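Local coordinates for protein mannose-specific lectin 3 chain 1 (Crocus vernus, PDB 3MEZ) that probably binds mannose as the first of two bulb-type lectin domains of a heterotetrameric lectin from crocus, at residues Cys30-Tyr35 against Gly60-His65. Sequence-based numbering, arbitrary orientation.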
# COMPACT_ATOMS: atom_id res chain seq x y z
N CYS A 30 19.40 -5.24 -33.13
CA CYS A 30 19.22 -3.79 -33.01
C CYS A 30 17.79 -3.34 -32.70
O CYS A 30 17.52 -2.20 -32.58
CB CYS A 30 19.83 -2.99 -34.18
SG CYS A 30 20.28 -1.25 -33.80
N ASN A 31 16.88 -4.28 -32.58
CA ASN A 31 15.54 -3.97 -32.14
C ASN A 31 15.43 -3.85 -30.61
O ASN A 31 15.95 -4.66 -29.91
CB ASN A 31 14.56 -4.97 -32.72
CG ASN A 31 13.15 -4.46 -32.77
OD1 ASN A 31 12.91 -3.30 -32.75
ND2 ASN A 31 12.23 -5.36 -32.84
N LEU A 32 14.75 -2.81 -30.15
CA LEU A 32 14.44 -2.56 -28.77
C LEU A 32 13.00 -2.95 -28.51
O LEU A 32 12.11 -2.35 -29.00
CB LEU A 32 14.55 -1.09 -28.50
CG LEU A 32 14.97 -0.53 -27.14
CD1 LEU A 32 14.33 0.79 -26.76
CD2 LEU A 32 14.94 -1.51 -26.08
N VAL A 33 12.83 -3.98 -27.69
CA VAL A 33 11.57 -4.62 -27.50
C VAL A 33 11.19 -4.70 -26.03
O VAL A 33 11.98 -5.09 -25.22
CB VAL A 33 11.59 -6.01 -28.14
CG1 VAL A 33 10.25 -6.72 -28.05
CG2 VAL A 33 12.02 -5.92 -29.56
N LEU A 34 9.96 -4.32 -25.73
CA LEU A 34 9.33 -4.52 -24.44
C LEU A 34 8.58 -5.84 -24.48
O LEU A 34 7.65 -5.96 -25.24
CB LEU A 34 8.30 -3.45 -24.17
CG LEU A 34 7.92 -3.00 -22.76
CD1 LEU A 34 6.48 -2.68 -22.61
CD2 LEU A 34 8.39 -3.85 -21.66
N TYR A 35 9.00 -6.81 -23.68
CA TYR A 35 8.27 -8.05 -23.57
C TYR A 35 7.51 -8.06 -22.27
O TYR A 35 8.05 -7.88 -21.24
CB TYR A 35 9.17 -9.28 -23.65
CG TYR A 35 9.89 -9.46 -24.92
CD1 TYR A 35 11.14 -8.98 -25.09
CD2 TYR A 35 9.33 -10.16 -25.95
CE1 TYR A 35 11.81 -9.17 -26.26
CE2 TYR A 35 9.99 -10.36 -27.13
CZ TYR A 35 11.25 -9.86 -27.28
OH TYR A 35 11.90 -10.03 -28.45
N GLY A 60 14.97 13.41 -21.70
CA GLY A 60 14.00 12.38 -21.51
C GLY A 60 13.69 11.46 -22.67
O GLY A 60 12.82 10.67 -22.56
N GLN A 61 14.44 11.54 -23.75
CA GLN A 61 14.30 10.68 -24.90
C GLN A 61 15.28 9.50 -24.85
O GLN A 61 16.37 9.62 -24.40
CB GLN A 61 14.57 11.40 -26.22
CG GLN A 61 13.76 12.64 -26.58
CD GLN A 61 14.41 13.43 -27.68
OE1 GLN A 61 15.49 13.93 -27.51
NE2 GLN A 61 13.75 13.52 -28.78
N LEU A 62 14.85 8.36 -25.34
CA LEU A 62 15.73 7.23 -25.55
C LEU A 62 16.39 7.40 -26.90
O LEU A 62 15.77 7.85 -27.78
CB LEU A 62 14.96 5.91 -25.52
CG LEU A 62 14.39 5.44 -24.19
CD1 LEU A 62 13.60 4.24 -24.41
CD2 LEU A 62 15.49 5.20 -23.26
N GLU A 63 17.65 7.06 -27.02
CA GLU A 63 18.38 7.05 -28.25
C GLU A 63 19.06 5.71 -28.50
O GLU A 63 19.82 5.28 -27.70
CB GLU A 63 19.48 8.12 -28.23
CG GLU A 63 19.07 9.49 -27.75
CD GLU A 63 20.12 10.56 -27.99
OE1 GLU A 63 19.80 11.72 -27.92
OE2 GLU A 63 21.25 10.23 -28.28
N ILE A 64 18.79 5.08 -29.62
CA ILE A 64 19.51 3.89 -30.04
C ILE A 64 20.67 4.30 -30.92
O ILE A 64 20.47 5.00 -31.88
CB ILE A 64 18.61 2.86 -30.77
CG1 ILE A 64 17.48 2.36 -29.87
CG2 ILE A 64 19.39 1.72 -31.25
CD1 ILE A 64 16.52 1.48 -30.55
N HIS A 65 21.87 3.88 -30.56
CA HIS A 65 23.10 4.18 -31.29
C HIS A 65 23.75 2.93 -31.83
O HIS A 65 23.77 1.94 -31.19
CB HIS A 65 24.11 4.87 -30.43
CG HIS A 65 23.81 6.29 -30.14
ND1 HIS A 65 23.14 6.69 -29.01
CD2 HIS A 65 24.11 7.41 -30.81
CE1 HIS A 65 23.03 8.00 -29.01
NE2 HIS A 65 23.61 8.46 -30.08
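I64 reaches L32 and C30 with two different branches of its side chain. The longer one ends in CD1, which lies 3.8 Å from L32 CB, near the root of the leucine; the shorter, methyl CG2, sits 4.0 Å from C30 SG. CG1 stands anti to the carbonyl carbon (chi1 -61°) and the chain runs on extended, which carries CD1 out to the leucine and leaves CG2 for the sulfur. Further along, L32 turns its CD1 methyl to CD1 of L62, methyl to methyl at 4.2 Å. The contact is entirely apolar and buried. Strands 32-35 and 62-65 belong to two different four-stranded sheets of the bulb-type lectin domain, which has the beta-prism II fold: three antiparallel sheets pack their apolar sides around a common core. F24 from the first sheet and L54 from the second each touch both L32 and L62, while W74 packs on L32 and I64. A disulfide from C30 SG to C52 joins the turn before strand 32-35 to the start of strand 53-56, beside I64. L32 bonds through its backbone to S43, just past strand 41-42, and L62 to Y76 of strand 74-76; W109 of the neighbouring chain 2 subunit also packs on L62.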